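Local coordinates for Sodium/sialic acid symporter SiaT (Proteus mirabilis, PDB 5NV9), which uses the inward sodium gradient to drive uptake of the sialic acid N-acetylneuraminic acid across the bacterial inner membrane, at residues A[77-80]-A[81-84]; A[275-278]-A[279-283]. All coordinates share one frame; numbering follows the deposited sequence.

Interaction 1: A[77-80]-A[81-84]. With SLB (N-acetyl-beta-neuraminic acid), chain D.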
ATOM      1  N   THR A  77       8.375  -3.113  17.903  1.00 20.16           N
ATOM      2  CA  THR A  77       7.214  -2.295  18.306  1.00 21.95           C
ATOM      3  C   THR A  77       6.229  -1.930  17.179  1.00 21.60           C
ATOM      4  O   THR A  77       5.054  -1.850  17.423  1.00 23.25           O
ATOM      5  CB  THR A  77       7.608  -1.027  19.063  1.00 20.13           C
ATOM      6  OG1 THR A  77       8.566  -0.290  18.328  1.00 20.58           O
ATOM      7  CG2 THR A  77       8.146  -1.384  20.405  1.00 20.79           C
ATOM      8  N   PHE A  78       6.720  -1.689  15.968  1.00 21.45           N
ATOM      9  CA  PHE A  78       5.882  -1.380  14.833  1.00 23.57           C
ATOM     10  C   PHE A  78       4.826  -2.421  14.463  1.00 22.01           C
ATOM     11  O   PHE A  78       3.839  -2.095  13.834  1.00 23.11           O
ATOM     12  CB  PHE A  78       6.733  -1.126  13.605  1.00 23.73           C
ATOM     13  CG  PHE A  78       7.241   0.293  13.481  1.00 25.37           C
ATOM     14  CD1 PHE A  78       7.835   0.964  14.574  1.00 25.35           C
ATOM     15  CD2 PHE A  78       7.250   0.913  12.237  1.00 28.36           C
ATOM     16  CE1 PHE A  78       8.348   2.249  14.434  1.00 27.62           C
ATOM     17  CE2 PHE A  78       7.741   2.225  12.095  1.00 29.81           C
ATOM     18  CZ  PHE A  78       8.304   2.881  13.191  1.00 28.18           C
ATOM     19  N   ILE A  79       5.031  -3.676  14.865  1.00 22.97           N
ATOM     20  CA  ILE A  79       4.090  -4.739  14.581  1.00 21.58           C
ATOM     21  C   ILE A  79       2.722  -4.417  15.227  1.00 21.48           C
ATOM     22  O   ILE A  79       1.694  -4.906  14.761  1.00 22.75           O
ATOM     23  CB  ILE A  79       4.626  -6.168  14.958  1.00 20.08           C
ATOM     24  CG1 ILE A  79       3.981  -7.235  14.058  1.00 21.83           C
ATOM     25  CG2 ILE A  79       4.421  -6.473  16.459  1.00 20.91           C
ATOM     26  CD1 ILE A  79       4.345  -8.659  14.398  1.00 21.69           C
ATOM     27  N   ILE A  80       2.676  -3.582  16.245  1.00 22.44           N
ATOM     28  CA  ILE A  80       1.379  -3.146  16.781  1.00 22.93           C
ATOM     29  C   ILE A  80       0.540  -2.574  15.614  1.00 21.93           C
ATOM     30  O   ILE A  80      -0.665  -2.820  15.521  1.00 20.53           O
ATOM     31  CB  ILE A  80       1.550  -2.198  17.992  1.00 23.82           C
ATOM     32  CG1 ILE A  80       2.185  -2.952  19.173  1.00 26.43           C
ATOM     33  CG2 ILE A  80       0.213  -1.685  18.508  1.00 23.27           C
ATOM     34  CD1 ILE A  80       2.898  -2.037  20.146  1.00 28.38           C
ATOM     35  N   GLY A  81       1.200  -1.915  14.661  1.00 21.84           N
ATOM     36  CA  GLY A  81       0.541  -1.449  13.442  1.00 20.99           C
ATOM     37  C   GLY A  81      -0.318  -2.436  12.697  1.00 21.19           C
ATOM     38  O   GLY A  81      -1.403  -2.088  12.236  1.00 19.08           O
ATOM     39  N   GLN A  82       0.177  -3.672  12.551  1.00 20.10           N
ATOM     40  CA  GLN A  82      -0.530  -4.748  11.858  1.00 22.00           C
ATOM     41  C   GLN A  82      -1.817  -5.168  12.540  1.00 21.08           C
ATOM     42  O   GLN A  82      -2.858  -5.409  11.892  1.00 19.39           O
ATOM     43  CB  GLN A  82       0.385  -6.003  11.748  1.00 22.22           C
ATOM     44  CG  GLN A  82       1.756  -5.687  11.212  1.00 23.77           C
ATOM     45  CD  GLN A  82       1.722  -5.332   9.735  1.00 23.84           C
ATOM     46  OE1 GLN A  82       0.820  -5.732   9.007  1.00 23.77           O
ATOM     47  NE2 GLN A  82       2.761  -4.696   9.271  1.00 25.42           N
ATOM     48  N   TYR A  83      -1.742  -5.278  13.857  1.00 23.23           N
ATOM     49  CA  TYR A  83      -2.897  -5.686  14.639  1.00 25.27           C
ATOM     50  C   TYR A  83      -3.954  -4.589  14.740  1.00 23.54           C
ATOM     51  O   TYR A  83      -5.145  -4.881  14.817  1.00 24.37           O
ATOM     52  CB  TYR A  83      -2.437  -6.300  15.994  1.00 25.80           C
ATOM     53  CG  TYR A  83      -1.645  -7.561  15.679  1.00 27.48           C
ATOM     54  CD1 TYR A  83      -2.276  -8.716  15.275  1.00 28.69           C
ATOM     55  CD2 TYR A  83      -0.259  -7.557  15.658  1.00 30.44           C
ATOM     56  CE1 TYR A  83      -1.561  -9.845  14.892  1.00 29.07           C
ATOM     57  CE2 TYR A  83       0.465  -8.687  15.280  1.00 29.64           C
ATOM     58  CZ  TYR A  83      -0.198  -9.821  14.889  1.00 29.85           C
ATOM     59  OH  TYR A  83       0.509 -10.952  14.559  1.00 31.87           O
ATOM     60  N   LEU A  84      -3.548  -3.334  14.659  1.00 23.25           N
ATOM     61  CA  LEU A  84      -4.536  -2.240  14.614  1.00 23.75           C
ATOM     62  C   LEU A  84      -5.263  -2.238  13.270  1.00 21.37           C
ATOM     63  O   LEU A  84      -6.331  -1.755  13.186  1.00 23.52           O
ATOM     64  CB  LEU A  84      -3.888  -0.877  14.807  1.00 23.15           C
ATOM     65  CG  LEU A  84      -3.313  -0.676  16.208  1.00 24.80           C
ATOM     66  CD1 LEU A  84      -2.520   0.640  16.326  1.00 24.62           C
ATOM     67  CD2 LEU A  84      -4.409  -0.754  17.250  1.00 25.44           C
TER
HETATM   68  C1  SLB D 503       3.784  -1.208   2.386  1.00 27.24           C
HETATM   69  C2  SLB D 503       2.836  -0.830   3.491  1.00 25.15           C
HETATM   70  C3  SLB D 503       3.501   0.195   4.380  1.00 24.67           C
HETATM   71  C4  SLB D 503       2.688   0.485   5.662  1.00 25.99           C
HETATM   72  C5  SLB D 503       2.557  -0.861   6.376  1.00 26.42           C
HETATM   73  C6  SLB D 503       1.874  -1.885   5.445  1.00 26.08           C
HETATM   74  C7  SLB D 503       1.706  -3.287   6.045  1.00 24.20           C
HETATM   75  C8  SLB D 503       1.052  -4.235   5.074  1.00 22.85           C
HETATM   76  C9  SLB D 503       0.734  -5.579   5.727  1.00 24.83           C
HETATM   77  C10 SLB D 503       2.284  -1.037   8.822  1.00 28.16           C
HETATM   78  C11 SLB D 503       1.234  -1.159   9.896  1.00 31.60           C
HETATM   79  N5  SLB D 503       1.782  -0.727   7.618  1.00 27.84           N
HETATM   80  O1A SLB D 503       4.534  -2.230   2.559  1.00 24.48           O
HETATM   81  O1B SLB D 503       3.830  -0.455   1.341  1.00 29.61           O
HETATM   82  O2  SLB D 503       1.591  -0.297   2.956  1.00 24.77           O
HETATM   83  O4  SLB D 503       3.387   1.441   6.532  1.00 24.67           O
HETATM   84  O6  SLB D 503       2.630  -2.040   4.247  1.00 27.94           O
HETATM   85  O7  SLB D 503       2.977  -3.856   6.374  1.00 23.82           O
HETATM   86  O8  SLB D 503      -0.141  -3.656   4.558  1.00 25.09           O
HETATM   87  O9  SLB D 503      -0.258  -5.458   6.777  1.00 27.58           O
HETATM   88  O10 SLB D 503       3.488  -1.263   9.027  1.00 26.82           O
HETATM   89  O   HOH W   1       4.451  -2.796  10.960  1.00 26.91           O
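Phe78 O receives the backbone N-H of Gly81 at 2.8 Å, an i to i+3 bond with the donor well above the carbonyl plane, as in a tight helical turn. The same oxygen takes a hydrogen from a water bridging helix and ligand, which also donates to O10 of the sialic acid and accepts from Gln82 NE2. Ile79 O repeats the i+3 pattern with Gln82 N at 3.0 Å. The Ile79 side chain, its CG1 anti to the backbone N (chi1 -152°), runs alongside Tyr83, CD1 lying 4.0 Å from ring atom CE2, and crosses the Gln82 chain at about a right angle. At Ile80 the pattern changes: Leu84 N approaches Ile80 O nearly along the C=O axis at 3.1 Å, the first i+4 bond of the regular helix, while CG2 of Ile80 sits beside CD1 of Leu84.

Gln82 bends at chi2 (-71°), which turns its amide toward the sugar's glycerol tail. There O9 donates to OE1 at a very short 2.5 Å, and NE2 reaches O7 almost straight (171°), so two bonds to the ligand and one to the water fix the rotation of the amide. Gly81, without a side chain, lets methyl C11 come within 3.4 Å of its C. This helix start forms one wall of the substrate site in the LeuT fold.

Interaction 2: A[275-278]-A[279-283]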
ATOM      1  N   ILE A 275     -12.069 -11.019   5.865  1.00 23.83           N
ATOM      2  CA  ILE A 275     -11.590 -12.114   6.747  1.00 23.84           C
ATOM      3  C   ILE A 275     -10.266 -12.728   6.242  1.00 23.15           C
ATOM      4  O   ILE A 275      -9.314 -12.935   7.016  1.00 18.32           O
ATOM      5  CB  ILE A 275     -12.643 -13.197   6.915  1.00 25.01           C
ATOM      6  CG1 ILE A 275     -13.740 -12.647   7.819  1.00 27.52           C
ATOM      7  CG2 ILE A 275     -12.069 -14.481   7.536  1.00 26.64           C
ATOM      8  CD1 ILE A 275     -15.083 -13.282   7.575  1.00 30.08           C
ATOM      9  N   THR A 276     -10.194 -12.936   4.930  1.00 22.35           N
ATOM     10  CA  THR A 276      -8.997 -13.473   4.328  1.00 22.28           C
ATOM     11  C   THR A 276      -7.781 -12.525   4.508  1.00 21.87           C
ATOM     12  O   THR A 276      -6.636 -12.969   4.737  1.00 19.03           O
ATOM     13  CB  THR A 276      -9.223 -13.688   2.836  1.00 22.82           C
ATOM     14  OG1 THR A 276     -10.319 -14.578   2.651  1.00 24.93           O
ATOM     15  CG2 THR A 276      -8.013 -14.283   2.216  1.00 22.26           C
ATOM     16  N   ASN A 277      -8.018 -11.234   4.293  1.00 21.65           N
ATOM     17  CA  ASN A 277      -6.999 -10.246   4.485  1.00 21.38           C
ATOM     18  C   ASN A 277      -6.551 -10.249   5.952  1.00 20.47           C
ATOM     19  O   ASN A 277      -5.345 -10.297   6.213  1.00 22.46           O
ATOM     20  CB  ASN A 277      -7.475  -8.861   4.055  1.00 22.11           C
ATOM     21  CG  ASN A 277      -6.492  -7.788   4.432  1.00 22.46           C
ATOM     22  OD1 ASN A 277      -5.466  -7.653   3.791  1.00 21.70           O
ATOM     23  ND2 ASN A 277      -6.781  -7.035   5.537  1.00 22.81           N
ATOM     24  N   ALA A 278      -7.488 -10.225   6.899  1.00 20.11           N
ATOM     25  CA  ALA A 278      -7.124 -10.355   8.321  1.00 21.89           C
ATOM     26  C   ALA A 278      -6.247 -11.549   8.713  1.00 24.83           C
ATOM     27  O   ALA A 278      -5.281 -11.391   9.452  1.00 25.13           O
ATOM     28  CB  ALA A 278      -8.336 -10.305   9.190  1.00 24.03           C
ATOM     29  N   LYS A 279      -6.551 -12.727   8.196  1.00 27.97           N
ATOM     30  CA  LYS A 279      -5.721 -13.905   8.426  1.00 26.99           C
ATOM     31  C   LYS A 279      -4.277 -13.702   7.967  1.00 25.61           C
ATOM     32  O   LYS A 279      -3.358 -13.989   8.729  1.00 22.48           O
ATOM     33  CB  LYS A 279      -6.314 -15.085   7.723  1.00 28.77           C
ATOM     34  CG  LYS A 279      -7.613 -15.531   8.386  1.00 33.10           C
ATOM     35  CD  LYS A 279      -8.371 -16.482   7.480  1.00 39.76           C
ATOM     36  CE  LYS A 279      -9.493 -17.165   8.230  1.00 43.42           C
ATOM     37  NZ  LYS A 279      -9.885 -18.368   7.450  1.00 48.09           N
ATOM     38  N   LEU A 280      -4.098 -13.122   6.772  1.00 22.81           N
ATOM     39  CA  LEU A 280      -2.762 -12.863   6.232  1.00 22.18           C
ATOM     40  C   LEU A 280      -1.967 -11.844   7.045  1.00 22.67           C
ATOM     41  O   LEU A 280      -0.760 -12.031   7.283  1.00 20.07           O
ATOM     42  CB  LEU A 280      -2.832 -12.443   4.747  1.00 22.28           C
ATOM     43  CG  LEU A 280      -3.206 -13.589   3.808  1.00 23.42           C
ATOM     44  CD1 LEU A 280      -3.669 -13.081   2.429  1.00 23.26           C
ATOM     45  CD2 LEU A 280      -1.999 -14.516   3.643  1.00 25.52           C
ATOM     46  N   VAL A 281      -2.646 -10.766   7.496  1.00 21.83           N
ATOM     47  CA  VAL A 281      -2.019  -9.718   8.223  1.00 21.64           C
ATOM     48  C   VAL A 281      -1.660 -10.220   9.638  1.00 23.00           C
ATOM     49  O   VAL A 281      -0.685  -9.772  10.244  1.00 21.12           O
ATOM     50  CB  VAL A 281      -2.920  -8.456   8.241  1.00 22.20           C
ATOM     51  CG1 VAL A 281      -2.332  -7.399   9.141  1.00 25.08           C
ATOM     52  CG2 VAL A 281      -3.079  -7.902   6.833  1.00 22.59           C
ATOM     53  N   ALA A 282      -2.466 -11.125  10.176  1.00 23.27           N
ATOM     54  CA  ALA A 282      -2.174 -11.682  11.484  1.00 24.70           C
ATOM     55  C   ALA A 282      -0.962 -12.657  11.479  1.00 25.48           C
ATOM     56  O   ALA A 282      -0.360 -12.888  12.520  1.00 28.85           O
ATOM     57  CB  ALA A 282      -3.414 -12.388  12.039  1.00 25.24           C
ATOM     58  N   ILE A 283      -0.585 -13.199  10.333  1.00 26.43           N
ATOM     59  CA  ILE A 283       0.405 -14.280  10.285  1.00 30.07           C
ATOM     60  C   ILE A 283       1.652 -13.872   9.536  1.00 28.55           C
ATOM     61  O   ILE A 283       2.762 -13.917  10.076  1.00 34.16           O
ATOM     62  CB  ILE A 283      -0.176 -15.538   9.637  1.00 33.31           C
ATOM     63  CG1 ILE A 283      -1.320 -16.041  10.457  1.00 36.01           C
ATOM     64  CG2 ILE A 283       0.887 -16.621   9.532  1.00 39.14           C
ATOM     65  CD1 ILE A 283      -1.020 -16.201  11.923  1.00 38.78           C
TER
HETATM   66  O   HOH W   2     -10.642 -16.664   4.792  1.00 48.62           O
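Asn277 and Val281, one helical turn apart, make the close-packed side of this contact. Val281 N donates to Asn277 O at 3.0 Å, and methyl CG2 of Val281 rests 3.4 Å from that same oxygen and lies obliquely over the amide of Asn277, 3.9 Å from OD1 and about as far from ND2. With CG anti to the backbone N (chi1 172°), the Asn277 amide extends from the helix on the flank turned to helix 47-58, where it meets Val54 and Phe55. Val281 touches Phe55 as well, and reaches both Gln82 and the bound sialic acid. Ala278 and Ala282 continue the packed side: Ala282 N bonds to Ala278 O at 2.9 Å, and the small methyls of both residues let Ile86 of helix 80-87 come close.

The surface side is built differently. Lys279 stretches its chain back along the helix, CG 3.4 Å from Ile275 O, and its CE runs beside CG2 of Ile275 at 3.8 Å, the two side chains pointing the same way. Beyond this apolar stem the amino end has a weak link across the contact: a water accepts from Lys279 NZ and donates to Thr276 OG1 at 3.0 Å. That hydroxyl is also bonded to the carbonyl of Arg272, one turn earlier.

Four successive i+4 backbone bonds, from Lys279 to Ala282, run through both sides, so the helix is regular up to Ala282, while its surroundings differ. The chemistry divides accordingly: apolar groups and the Asn277 amide pack against neighbouring helices, Val281 alone of 275-283 also lining the substrate pocket, whereas the probably charged lysine is kept on the surface, its methylenes against Ile275 and its amino group weakly bonded to a water.

Interaction 1 comes first in the chain, at the start of helix 80-87; interaction 2 follows almost 200 residues later, inside helix 267-301. Their centres nevertheless lie only about 13 Å apart, and the two helices touch directly. Tyr83 OH meets Ala282 O at 2.9 Å, probably as a hydrogen bond to a carbonyl close to the packed face of 275-283, while Gln82 O packs on Val281 CG1 at 3.4 Å. Both contacts contribute to the sialic acid pocket, Gln82 by hydrogen bonds, Gly81 by close packing and Val281 by its apolar side chain. Sequence-distant helices of the LeuT fold thus converge on one substrate in the outward-open state.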